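Long-range contacts in FAD-binding oxidoreductase (Gulosibacter chungangensis, PDB 7PBG), which oxidises 4-alkylphenols such as 4-ethylphenol, dehydrogenating the side chain to give products such as 4-vinylphenol, with covalently bound FAD as cofactor: residues L153-V158 and P379-A384; L146-A151 and M233-T238; D284-S289 and A384-W389. One frame throughout, in Å; residues are numbered along the deposited sequence.

Contact 1: residues L153-V158 and P379-A384; sequences LDWGSV and PNRHSA. With FAD (flavin-adenine dinucleotide), chain C.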
loop_
_atom_site.group_PDB
_atom_site.type_symbol
_atom_site.label_atom_id
_atom_site.label_comp_id
_atom_site.label_asym_id
_atom_site.label_seq_id
_atom_site.Cartn_x
_atom_site.Cartn_y
_atom_site.Cartn_z
ATOM N N LEU A 153 -12.991 0.987 19.457
ATOM C CA LEU A 153 -12.926 1.764 20.718
ATOM C C LEU A 153 -12.390 3.174 20.450
ATOM O O LEU A 153 -11.321 3.316 19.855
ATOM C CB LEU A 153 -12.063 0.964 21.696
ATOM C CG LEU A 153 -12.630 -0.407 22.038
ATOM C CD1 LEU A 153 -11.603 -1.230 22.834
ATOM C CD2 LEU A 153 -13.908 -0.267 22.815
ATOM N N ASP A 154 -13.063 4.210 20.954
ATOM C CA ASP A 154 -12.762 5.597 20.527
ATOM C C ASP A 154 -11.484 6.155 21.155
ATOM O O ASP A 154 -11.028 7.227 20.722
ATOM C CB ASP A 154 -13.932 6.546 20.746
ATOM C CG ASP A 154 -14.290 6.856 22.186
ATOM O OD1 ASP A 154 -13.399 6.876 23.027
ATOM O OD2 ASP A 154 -15.420 7.267 22.389
ATOM N N TRP A 155 -10.891 5.445 22.113
ATOM C CA TRP A 155 -9.603 5.803 22.747
ATOM C C TRP A 155 -8.417 5.284 21.930
ATOM O O TRP A 155 -7.263 5.602 22.332
ATOM C CB TRP A 155 -9.529 5.237 24.182
ATOM C CG TRP A 155 -9.710 3.761 24.354
ATOM C CD1 TRP A 155 -9.007 2.726 23.776
ATOM C CD2 TRP A 155 -10.635 3.129 25.273
ATOM N NE1 TRP A 155 -9.406 1.524 24.286
ATOM C CE2 TRP A 155 -10.444 1.732 25.160
ATOM C CE3 TRP A 155 -11.621 3.604 26.144
ATOM C CZ2 TRP A 155 -11.176 0.814 25.913
ATOM C CZ3 TRP A 155 -12.372 2.691 26.864
ATOM C CH2 TRP A 155 -12.128 1.323 26.774
ATOM N N GLY A 156 -8.649 4.489 20.890
ATOM C CA GLY A 156 -7.577 4.046 19.982
ATOM C C GLY A 156 -6.857 5.237 19.373
ATOM O O GLY A 156 -7.503 6.253 19.078
ATOM N N SER A 157 -5.537 5.180 19.260
ATOM C CA SER A 157 -4.690 6.196 18.579
ATOM C C SER A 157 -4.769 6.073 17.054
ATOM O O SER A 157 -4.556 4.946 16.484
ATOM C CB SER A 157 -3.243 6.091 19.043
ATOM O OG SER A 157 -2.400 6.799 18.165
ATOM N N VAL A 158 -5.077 7.153 16.346
ATOM C CA VAL A 158 -5.122 7.090 14.855
ATOM C C VAL A 158 -3.800 6.530 14.365
ATOM O O VAL A 158 -3.786 5.556 13.543
ATOM C CB VAL A 158 -5.466 8.467 14.274
ATOM C CG1 VAL A 158 -5.504 8.460 12.744
ATOM C CG2 VAL A 158 -6.741 8.997 14.867
ATOM N N PRO A 379 -17.010 7.659 16.205
ATOM C CA PRO A 379 -16.419 6.686 17.099
ATOM C C PRO A 379 -17.235 6.566 18.386
ATOM O O PRO A 379 -17.919 7.538 18.805
ATOM C CB PRO A 379 -15.018 7.239 17.405
ATOM C CG PRO A 379 -15.060 8.674 17.039
ATOM C CD PRO A 379 -16.291 8.947 16.193
ATOM N N ASN A 380 -17.135 5.412 19.038
ATOM C CA ASN A 380 -17.830 5.159 20.322
ATOM C C ASN A 380 -16.995 4.169 21.131
ATOM O O ASN A 380 -15.919 3.783 20.683
ATOM C CB ASN A 380 -19.292 4.725 20.121
ATOM C CG ASN A 380 -19.439 3.432 19.351
ATOM O OD1 ASN A 380 -18.854 2.415 19.719
ATOM N ND2 ASN A 380 -20.209 3.471 18.266
ATOM N N ARG A 381 -17.464 3.786 22.296
ATOM C CA ARG A 381 -16.811 2.676 23.046
ATOM C C ARG A 381 -17.865 1.651 23.443
ATOM O O ARG A 381 -17.730 0.976 24.462
ATOM C CB ARG A 381 -16.064 3.234 24.240
ATOM C CG ARG A 381 -16.921 4.046 25.179
ATOM C CD ARG A 381 -16.016 4.609 26.255
ATOM N NE ARG A 381 -15.042 5.545 25.715
ATOM C CZ ARG A 381 -14.093 6.164 26.427
ATOM N NH1 ARG A 381 -13.926 5.895 27.714
ATOM N NH2 ARG A 381 -13.270 7.011 25.842
ATOM N N HIS A 382 -18.883 1.514 22.617
ATOM C CA HIS A 382 -19.966 0.542 22.860
ATOM C C HIS A 382 -19.383 -0.844 23.158
ATOM O O HIS A 382 -19.849 -1.425 24.141
ATOM C CB HIS A 382 -20.940 0.552 21.683
ATOM C CG HIS A 382 -22.201 -0.170 21.989
ATOM N ND1 HIS A 382 -22.458 -1.453 21.511
ATOM C CD2 HIS A 382 -23.250 0.199 22.751
ATOM C CE1 HIS A 382 -23.652 -1.834 21.955
ATOM N NE2 HIS A 382 -24.139 -0.846 22.749
ATOM N N SER A 383 -18.400 -1.340 22.387
ATOM C CA SER A 383 -17.797 -2.692 22.540
ATOM C C SER A 383 -16.979 -2.816 23.835
ATOM O O SER A 383 -16.649 -3.958 24.159
ATOM C CB SER A 383 -16.941 -3.104 21.350
ATOM O OG SER A 383 -17.662 -2.859 20.161
ATOM N N ALA A 384 -16.715 -1.730 24.562
ATOM C CA ALA A 384 -16.062 -1.750 25.894
ATOM C C ALA A 384 -16.949 -2.501 26.907
ATOM O O ALA A 384 -16.437 -3.074 27.875
ATOM C CB ALA A 384 -15.734 -0.349 26.362
HETATM P PA FAD C . -0.663 1.814 20.549
HETATM O O1A FAD C . -0.762 0.880 21.712
HETATM O O2A FAD C . -0.243 3.241 20.805
HETATM O O5B FAD C . 0.346 1.196 19.520
HETATM C C5B FAD C . 0.313 -0.180 19.169
HETATM C C4B FAD C . 1.710 -0.585 18.768
HETATM O O4B FAD C . 2.129 0.134 17.572
HETATM C C3B FAD C . 2.819 -0.282 19.789
HETATM O O3B FAD C . 2.890 -1.290 20.794
HETATM C C2B FAD C . 4.060 -0.136 18.894
HETATM O O2B FAD C . 4.561 -1.422 18.578
HETATM C C1B FAD C . 3.474 0.572 17.677
HETATM N N9A FAD C . 3.477 2.009 17.757
HETATM C C8A FAD C . 2.423 2.793 18.104
HETATM N N7A FAD C . 2.719 4.059 18.066
HETATM C C5A FAD C . 4.053 4.110 17.736
HETATM C C6A FAD C . 4.920 5.180 17.495
HETATM N N6A FAD C . 4.565 6.461 17.660
HETATM N N1A FAD C . 6.194 4.874 17.162
HETATM C C2A FAD C . 6.535 3.569 17.004
HETATM N N3A FAD C . 5.789 2.484 17.170
HETATM C C4A FAD C . 4.541 2.832 17.542
HETATM N N1 FAD C . -8.145 -3.198 16.717
HETATM C C2 FAD C . -8.437 -2.851 15.476
HETATM O O2 FAD C . -7.532 -2.522 14.666
HETATM N N3 FAD C . -9.712 -2.752 15.055
HETATM C C4 FAD C . -10.776 -3.087 15.842
HETATM O O4 FAD C . -11.936 -2.906 15.423
HETATM C C4X FAD C . -10.518 -3.501 17.135
HETATM N N5 FAD C . -11.535 -3.837 17.882
HETATM C C5X FAD C . -11.249 -4.232 19.166
HETATM C C6 FAD C . -12.326 -4.574 19.996
HETATM C C7 FAD C . -12.141 -4.928 21.319
HETATM C C7M FAD C . -13.340 -5.271 22.178
HETATM C C8 FAD C . -10.828 -4.931 21.836
HETATM C C8M FAD C . -10.577 -5.310 23.264
HETATM C C9 FAD C . -9.757 -4.631 21.020
HETATM C C9A FAD C . -9.931 -4.258 19.674
HETATM N N10 FAD C . -8.879 -3.891 18.840
HETATM C C10 FAD C . -9.142 -3.486 17.540
HETATM C "C1'" FAD C . -7.477 -3.813 19.328
HETATM C "C2'" FAD C . -7.105 -2.435 19.898
HETATM O "O2'" FAD C . -8.178 -1.906 20.749
HETATM C "C3'" FAD C . -6.838 -1.338 18.846
HETATM O "O3'" FAD C . -6.067 -1.856 17.789
HETATM C "C4'" FAD C . -6.156 -0.068 19.370
HETATM O "O4'" FAD C . -6.451 1.040 18.506
HETATM C "C5'" FAD C . -4.668 -0.257 19.482
HETATM O "O5'" FAD C . -4.110 0.525 20.548
HETATM P P FAD C . -3.545 1.997 20.295
HETATM O O1P FAD C . -3.505 2.713 21.612
HETATM O O2P FAD C . -4.371 2.583 19.194
HETATM O O3P FAD C . -2.058 1.760 19.757
HETATM O O HOH W 1 -16.371 9.433 20.478
#
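Asp154 and Arg381 meet in a salt bridge, and the arginine also lies against the indole of Trp155. CB of Arg381 lies 4.4 Å from CD2 of Leu153. CG sits between the backbone N and the carbonyl carbon (chi1 56°), and the chain runs extended through chi2 and bends at chi3. CD passes CZ3 of Trp155 at 4.2 Å. NE makes a weak, bent hydrogen bond to OD1 of Asp154. CZ lies 3.6 Å from CE3 of Trp155, which sits over the centre of one guanidinium face. The ring presents its edge there, and the two planes stand 77° apart. NH1 meets the same edge, at CE3 and CZ3. NH2 donates to OD1 of Asp154 at 2.8 Å; OD1 receives it on its syn lone pair and lies close to the guanidinium plane. OD1 thus accepts from both NE and NH2, from NE only weakly. OD2 accepts from a water that also donates to the carbonyl O of Pro379.

This joins the FAD-binding half of a PCMH-type flavoprotein to its C-terminal oxidase part. Residues 153-156 form a type I turn, which leads into Ser157. The N of Ser157 binds the FAD phosphate oxygen O2P at 2.8 Å. Its OG caps helix 158-163 through the N of Gly160. CA of Gly156 lies 3.5 Å from the ribityl O4'.

Leu153 divides its two methyls between the flavin and the other segment. Its CD1 lies 3.9 Å from C8 of the flavin, and its CD2 packs on the N and CB of Ala384. CH2 of Trp155 reaches that same CB at 4.0 Å. At the other end of the contact, CB of Pro379 rests on CB of Asp154. Beyond it, the proline also packs on Tyr132 and Tyr136 of helix 132-142.

Contact 2: residues L146-A151 and M233-T238; sequences LMIDPA and MQLMPT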
loop_
_atom_site.group_PDB
_atom_site.type_symbol
_atom_site.label_atom_id
_atom_site.label_comp_id
_atom_site.label_asym_id
_atom_site.label_seq_id
_atom_site.Cartn_x
_atom_site.Cartn_y
_atom_site.Cartn_z
ATOM N N LEU A 146 -15.586 15.712 5.927
ATOM C CA LEU A 146 -14.705 14.530 5.934
ATOM C C LEU A 146 -15.147 13.619 7.066
ATOM O O LEU A 146 -15.642 14.109 8.094
ATOM C CB LEU A 146 -13.261 14.969 6.177
ATOM C CG LEU A 146 -12.623 15.920 5.160
ATOM C CD1 LEU A 146 -11.230 16.204 5.647
ATOM C CD2 LEU A 146 -12.618 15.355 3.765
ATOM N N MET A 147 -14.927 12.331 6.881
ATOM C CA MET A 147 -15.213 11.276 7.855
ATOM C C MET A 147 -13.897 10.665 8.292
ATOM O O MET A 147 -12.956 10.506 7.467
ATOM C CB MET A 147 -16.046 10.165 7.201
ATOM C CG MET A 147 -17.462 10.551 6.950
ATOM S SD MET A 147 -18.181 9.276 5.891
ATOM C CE MET A 147 -17.880 7.810 6.882
ATOM N N ILE A 148 -13.848 10.266 9.533
ATOM C CA ILE A 148 -12.748 9.386 9.983
ATOM C C ILE A 148 -13.194 7.917 9.875
ATOM O O ILE A 148 -14.355 7.616 9.589
ATOM C CB ILE A 148 -12.283 9.737 11.384
ATOM C CG1 ILE A 148 -13.327 9.376 12.440
ATOM C CG2 ILE A 148 -11.911 11.212 11.477
ATOM C CD1 ILE A 148 -12.719 9.146 13.802
ATOM N N ASP A 149 -12.250 7.026 10.126
ATOM C CA ASP A 149 -12.467 5.561 10.075
ATOM C C ASP A 149 -12.006 5.002 11.412
ATOM O O ASP A 149 -10.807 4.679 11.592
ATOM C CB ASP A 149 -11.737 4.860 8.927
ATOM C CG ASP A 149 -12.130 3.404 8.827
ATOM O OD1 ASP A 149 -12.988 3.093 7.992
ATOM O OD2 ASP A 149 -11.573 2.607 9.597
ATOM N N PRO A 150 -12.884 4.997 12.438
ATOM C CA PRO A 150 -12.474 4.494 13.743
ATOM C C PRO A 150 -12.467 2.962 13.813
ATOM O O PRO A 150 -13.302 2.248 13.267
ATOM C CB PRO A 150 -13.522 5.062 14.711
ATOM C CG PRO A 150 -14.782 5.238 13.848
ATOM C CD PRO A 150 -14.287 5.495 12.434
ATOM N N ALA A 151 -11.539 2.437 14.611
ATOM C CA ALA A 151 -11.649 1.088 15.194
ATOM C C ALA A 151 -12.800 1.091 16.210
ATOM O O ALA A 151 -13.518 2.147 16.387
ATOM C CB ALA A 151 -10.313 0.743 15.835
ATOM N N MET A 233 -3.130 11.047 7.665
ATOM C CA MET A 233 -4.203 10.032 7.525
ATOM C C MET A 233 -5.202 10.584 6.530
ATOM O O MET A 233 -5.796 11.624 6.847
ATOM C CB MET A 233 -4.893 9.689 8.843
ATOM C CG MET A 233 -6.044 8.686 8.721
ATOM S SD MET A 233 -5.491 7.147 7.888
ATOM C CE MET A 233 -4.220 6.587 9.023
ATOM N N GLN A 234 -5.263 10.004 5.337
ATOM C CA GLN A 234 -6.262 10.467 4.319
ATOM C C GLN A 234 -7.674 10.088 4.806
ATOM O O GLN A 234 -7.822 9.045 5.455
ATOM C CB GLN A 234 -5.868 9.866 2.977
ATOM C CG GLN A 234 -4.516 10.369 2.546
ATOM C CD GLN A 234 -3.991 9.749 1.293
ATOM O OE1 GLN A 234 -4.499 8.732 0.826
ATOM N NE2 GLN A 234 -2.994 10.404 0.742
ATOM N N LEU A 235 -8.660 10.951 4.565
ATOM C CA LEU A 235 -9.997 10.864 5.153
ATOM C C LEU A 235 -11.029 10.841 4.046
ATOM O O LEU A 235 -10.963 11.644 3.133
ATOM C CB LEU A 235 -10.273 12.077 6.074
ATOM C CG LEU A 235 -9.332 12.274 7.253
ATOM C CD1 LEU A 235 -9.800 13.458 8.141
ATOM C CD2 LEU A 235 -9.228 10.994 8.073
ATOM N N MET A 236 -11.967 9.944 4.189
ATOM C CA MET A 236 -13.025 9.792 3.176
ATOM C C MET A 236 -13.824 11.071 3.139
ATOM O O MET A 236 -14.341 11.558 4.165
ATOM C CB MET A 236 -13.916 8.582 3.481
ATOM C CG MET A 236 -14.943 8.324 2.409
ATOM S SD MET A 236 -15.716 6.726 2.769
ATOM C CE MET A 236 -17.399 7.010 2.230
ATOM N N PRO A 237 -14.062 11.651 1.941
ATOM C CA PRO A 237 -15.058 12.708 1.841
ATOM C C PRO A 237 -16.451 12.203 2.241
ATOM O O PRO A 237 -16.828 11.108 1.873
ATOM C CB PRO A 237 -15.012 13.062 0.335
ATOM C CG PRO A 237 -13.635 12.667 -0.097
ATOM C CD PRO A 237 -13.382 11.391 0.670
ATOM N N THR A 238 -17.175 13.000 3.006
ATOM C CA THR A 238 -18.515 12.655 3.480
ATOM C C THR A 238 -19.449 12.548 2.281
ATOM O O THR A 238 -19.607 13.496 1.529
ATOM C CB THR A 238 -19.018 13.704 4.495
ATOM O OG1 THR A 238 -18.084 13.825 5.571
ATOM C CG2 THR A 238 -20.390 13.371 5.025
HETATM O O HOH W 2 -11.974 8.207 6.572
#
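Leu146 and Met147 run antiparallel to Met236 and Pro237, with Leu146 and Pro237 as a non-hydrogen-bonded pair whose CA atoms are 4.5 Å apart. The N of Met147 donates to O of Met236 at 2.9 Å. The CA of Leu146 makes a CA-H...O contact to the same oxygen. A water also links Met147 and Met236: it donates to O of Met147 and accepts from N of Met236. The short strand 146-147 is thereby added to strand 226-237 in an antiparallel sheet of the FAD-binding domain.

Leu146 and Leu235 pack on one face. Their side chains cross at about a right angle, with the CD1 atoms 4.0 Å apart. CD2 of Leu146 turns instead to CA of Pro237. CB of Leu235 sits 3.4 Å from O of Met147, and its CD2 touches CG2 of Ile148. Ile148 continues onto Leu135 and Tyr136 of helix 132-142.

The two methionines lie on the other face. Met147 has CG anti to its carbonyl carbon (chi1 -73°), which brings CG to 3.6 Å from OG1 of Thr238. Its SD is 4.4 Å from CE of Met236, so the two thioethers meet only loosely. Met236 also packs on Pro171 and Tyr172.

At the dimer interface, Gln234 packs on Arg436 and Pro237 on Gly268 of the second subunit. Within the contact, polar bonding is confined to main chain and water. The side chains add only apolar packing and van der Waals contact, so their pairing rests on shape rather than charge.

Contact 3: residues D284-S289 and A384-W389; sequences DAACVS and AAVFDW. With FAD (flavin-adenine dinucleotide), chain C.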
loop_
_atom_site.group_PDB
_atom_site.type_symbol
_atom_site.label_atom_id
_atom_site.label_comp_id
_atom_site.label_asym_id
_atom_site.label_seq_id
_atom_site.Cartn_x
_atom_site.Cartn_y
_atom_site.Cartn_z
ATOM N N ASP A 284 -22.437 -10.075 20.037
ATOM C CA ASP A 284 -23.450 -9.005 20.167
ATOM C C ASP A 284 -23.969 -8.973 21.599
ATOM O O ASP A 284 -24.132 -7.874 22.159
ATOM C CB ASP A 284 -24.601 -9.156 19.168
ATOM C CG ASP A 284 -24.508 -8.275 17.920
ATOM O OD1 ASP A 284 -23.486 -7.530 17.737
ATOM O OD2 ASP A 284 -25.495 -8.321 17.146
ATOM N N ALA A 285 -24.329 -10.117 22.160
ATOM C CA ALA A 285 -24.858 -10.183 23.538
ATOM C C ALA A 285 -23.884 -9.488 24.497
ATOM O O ALA A 285 -24.285 -8.665 25.304
ATOM C CB ALA A 285 -25.095 -11.632 23.899
ATOM N N ALA A 286 -22.602 -9.750 24.357
ATOM C CA ALA A 286 -21.605 -9.227 25.320
ATOM C C ALA A 286 -21.477 -7.689 25.234
ATOM O O ALA A 286 -20.982 -7.086 26.195
ATOM C CB ALA A 286 -20.309 -9.936 25.092
ATOM N N CYS A 287 -22.003 -7.061 24.169
ATOM C CA CYS A 287 -22.022 -5.599 24.026
ATOM C C CYS A 287 -23.198 -4.948 24.736
ATOM O O CYS A 287 -23.148 -3.710 24.918
ATOM C CB CYS A 287 -21.960 -5.196 22.560
ATOM S SG CYS A 287 -20.379 -5.667 21.812
ATOM N N VAL A 288 -24.230 -5.701 25.091
ATOM C CA VAL A 288 -25.503 -5.141 25.621
ATOM C C VAL A 288 -25.982 -5.907 26.838
ATOM O O VAL A 288 -27.058 -5.582 27.332
ATOM C CB VAL A 288 -26.627 -5.159 24.585
ATOM C CG1 VAL A 288 -26.345 -4.168 23.475
ATOM C CG2 VAL A 288 -26.889 -6.568 24.086
ATOM N N SER A 289 -25.172 -6.812 27.357
ATOM C CA SER A 289 -25.592 -7.630 28.511
ATOM C C SER A 289 -24.386 -8.292 29.154
ATOM O O SER A 289 -23.338 -8.370 28.516
ATOM C CB SER A 289 -26.603 -8.635 28.089
ATOM O OG SER A 289 -25.991 -9.654 27.272
ATOM N N ALA A 384 -16.715 -1.730 24.562
ATOM C CA ALA A 384 -16.062 -1.750 25.894
ATOM C C ALA A 384 -16.949 -2.501 26.907
ATOM O O ALA A 384 -16.437 -3.074 27.875
ATOM C CB ALA A 384 -15.734 -0.349 26.362
ATOM N N ALA A 385 -18.237 -2.633 26.658
ATOM C CA ALA A 385 -19.134 -3.446 27.503
ATOM C C ALA A 385 -18.685 -4.912 27.605
ATOM O O ALA A 385 -19.011 -5.579 28.609
ATOM C CB ALA A 385 -20.514 -3.328 26.901
ATOM N N VAL A 386 -17.936 -5.436 26.623
ATOM C CA VAL A 386 -17.519 -6.851 26.692
ATOM C C VAL A 386 -16.624 -7.053 27.926
ATOM O O VAL A 386 -16.585 -8.176 28.426
ATOM C CB VAL A 386 -16.834 -7.367 25.408
ATOM C CG1 VAL A 386 -17.721 -7.141 24.217
ATOM C CG2 VAL A 386 -15.450 -6.797 25.191
ATOM N N PHE A 387 -15.953 -6.002 28.425
ATOM C CA PHE A 387 -15.071 -6.059 29.629
ATOM C C PHE A 387 -15.898 -6.354 30.891
ATOM O O PHE A 387 -15.334 -6.707 31.943
ATOM C CB PHE A 387 -14.250 -4.771 29.826
ATOM C CG PHE A 387 -13.441 -4.343 28.637
ATOM C CD1 PHE A 387 -12.892 -5.294 27.803
ATOM C CD2 PHE A 387 -13.247 -3.005 28.334
ATOM C CE1 PHE A 387 -12.200 -4.921 26.670
ATOM C CE2 PHE A 387 -12.483 -2.636 27.242
ATOM C CZ PHE A 387 -11.975 -3.601 26.399
ATOM N N ASP A 388 -17.208 -6.155 30.818
ATOM C CA ASP A 388 -18.107 -6.326 31.979
ATOM C C ASP A 388 -18.893 -7.620 31.814
ATOM O O ASP A 388 -19.736 -7.901 32.667
ATOM C CB ASP A 388 -19.041 -5.119 32.183
ATOM C CG ASP A 388 -18.304 -3.834 32.511
ATOM O OD1 ASP A 388 -17.291 -3.901 33.218
ATOM O OD2 ASP A 388 -18.712 -2.795 31.989
ATOM N N TRP A 389 -18.621 -8.420 30.775
ATOM C CA TRP A 389 -19.385 -9.679 30.539
ATOM C C TRP A 389 -19.367 -10.549 31.791
ATOM O O TRP A 389 -20.387 -11.151 32.131
ATOM C CB TRP A 389 -18.721 -10.397 29.373
ATOM C CG TRP A 389 -19.315 -11.688 28.925
ATOM C CD1 TRP A 389 -18.648 -12.872 28.873
ATOM C CD2 TRP A 389 -20.610 -11.941 28.357
ATOM N NE1 TRP A 389 -19.438 -13.848 28.370
ATOM C CE2 TRP A 389 -20.628 -13.302 27.978
ATOM C CE3 TRP A 389 -21.735 -11.159 28.076
ATOM C CZ2 TRP A 389 -21.740 -13.882 27.387
ATOM C CZ3 TRP A 389 -22.843 -11.727 27.494
ATOM C CH2 TRP A 389 -22.832 -13.086 27.160
HETATM P PA FAD C . -0.663 1.814 20.549
HETATM O O1A FAD C . -0.762 0.880 21.712
HETATM O O2A FAD C . -0.243 3.241 20.805
HETATM O O5B FAD C . 0.346 1.196 19.520
HETATM C C5B FAD C . 0.313 -0.180 19.169
HETATM C C4B FAD C . 1.710 -0.585 18.768
HETATM O O4B FAD C . 2.129 0.134 17.572
HETATM C C3B FAD C . 2.819 -0.282 19.789
HETATM O O3B FAD C . 2.890 -1.290 20.794
HETATM C C2B FAD C . 4.060 -0.136 18.894
HETATM O O2B FAD C . 4.561 -1.422 18.578
HETATM C C1B FAD C . 3.474 0.572 17.677
HETATM N N9A FAD C . 3.477 2.009 17.757
HETATM C C8A FAD C . 2.423 2.793 18.104
HETATM N N7A FAD C . 2.719 4.059 18.066
HETATM C C5A FAD C . 4.053 4.110 17.736
HETATM C C6A FAD C . 4.920 5.180 17.495
HETATM N N6A FAD C . 4.565 6.461 17.660
HETATM N N1A FAD C . 6.194 4.874 17.162
HETATM C C2A FAD C . 6.535 3.569 17.004
HETATM N N3A FAD C . 5.789 2.484 17.170
HETATM C C4A FAD C . 4.541 2.832 17.542
HETATM N N1 FAD C . -8.145 -3.198 16.717
HETATM C C2 FAD C . -8.437 -2.851 15.476
HETATM O O2 FAD C . -7.532 -2.522 14.666
HETATM N N3 FAD C . -9.712 -2.752 15.055
HETATM C C4 FAD C . -10.776 -3.087 15.842
HETATM O O4 FAD C . -11.936 -2.906 15.423
HETATM C C4X FAD C . -10.518 -3.501 17.135
HETATM N N5 FAD C . -11.535 -3.837 17.882
HETATM C C5X FAD C . -11.249 -4.232 19.166
HETATM C C6 FAD C . -12.326 -4.574 19.996
HETATM C C7 FAD C . -12.141 -4.928 21.319
HETATM C C7M FAD C . -13.340 -5.271 22.178
HETATM C C8 FAD C . -10.828 -4.931 21.836
HETATM C C8M FAD C . -10.577 -5.310 23.264
HETATM C C9 FAD C . -9.757 -4.631 21.020
HETATM C C9A FAD C . -9.931 -4.258 19.674
HETATM N N10 FAD C . -8.879 -3.891 18.840
HETATM C C10 FAD C . -9.142 -3.486 17.540
HETATM C "C1'" FAD C . -7.477 -3.813 19.328
HETATM C "C2'" FAD C . -7.105 -2.435 19.898
HETATM O "O2'" FAD C . -8.178 -1.906 20.749
HETATM C "C3'" FAD C . -6.838 -1.338 18.846
HETATM O "O3'" FAD C . -6.067 -1.856 17.789
HETATM C "C4'" FAD C . -6.156 -0.068 19.370
HETATM O "O4'" FAD C . -6.451 1.040 18.506
HETATM C "C5'" FAD C . -4.668 -0.257 19.482
HETATM O "O5'" FAD C . -4.110 0.525 20.548
HETATM P P FAD C . -3.545 1.997 20.295
HETATM O O1P FAD C . -3.505 2.713 21.612
HETATM O O2P FAD C . -4.371 2.583 19.194
HETATM O O3P FAD C . -2.058 1.760 19.757
HETATM O O HOH W 3 -21.272 -6.758 29.586
#
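Ala286 pushes its methyl group against the indole of Trp389, a bump set against a flat ring face. In this PCMH-family flavoprotein the contact joins helix 281-288 to the 3-10 segment 382-388 of the C-terminal oxidase family region, on the way to strand 393-402. The CB of Ala286 stands 4.0 Å from the centroid of the six-membered ring, a CH-pi contact offset toward the rim. Trp389 has CG anti to its backbone N (chi1 -179°), and the ring beyond it turns one face to that methyl. The CA of Ala286 is 3.4 Å from CE3, and CB of Ala285 packs on CH2. At the edge of the ring, in its plane, O of Ser289 lies 3.2 Å from CE3. An alanine in place of Trp389 would probably open a gap beside the methyl groups of Ala285 and Ala286 and leave Asp426 without the indole N-H that it now accepts.

On the other flank the 3-10 segment supplies the bumps. The methyl of Ala385 sits 3.3 Å from O of Cys287. CG1 of Val386 touches both CB of Ala286 and SG of Cys287, 3.9 Å from each, at the notch they form. The other methyl, CG2, faces away from this pair toward the FAD and lies 4.0 Å from C7M of the flavin. Next to it, Phe387 turns its ring edge to C8M and also meets Phe45 edge-to-face.

No direct hydrogen bond crosses the contact. A water is placed between O of Ser289 and O of Ala385. The OG of Ser289 accepts from NE1 of Trp294 and donates to O of Ala285 at 2.8 Å, on the face of that carbonyl opposite N of Val288.

Contacts 1 and 3 cross along the chain, and their second segments, 379-384 and 384-389, run on through Ala384. Their centres are about 14 Å apart. Both touch the dimethylbenzene end of the flavin, and contact 1 also reaches the phosphate. They meet where CZ2 of Trp155 lies 3.9 Å from CE2 of Phe387, and where His382 packs on Cys287 and Val288. Val386 brings contact 3 near His395, the covalent FAD ligand, with side chains about 5 Å apart. Contact 2 meets contact 1 where Pro379 packs on Pro150 (CB to CB 3.8 Å) and Ile148, and where Val158 packs on Met233. Its Ala151 touches FAD, but contacts 2 and 3 stay about 10 Å apart at their nearest atoms.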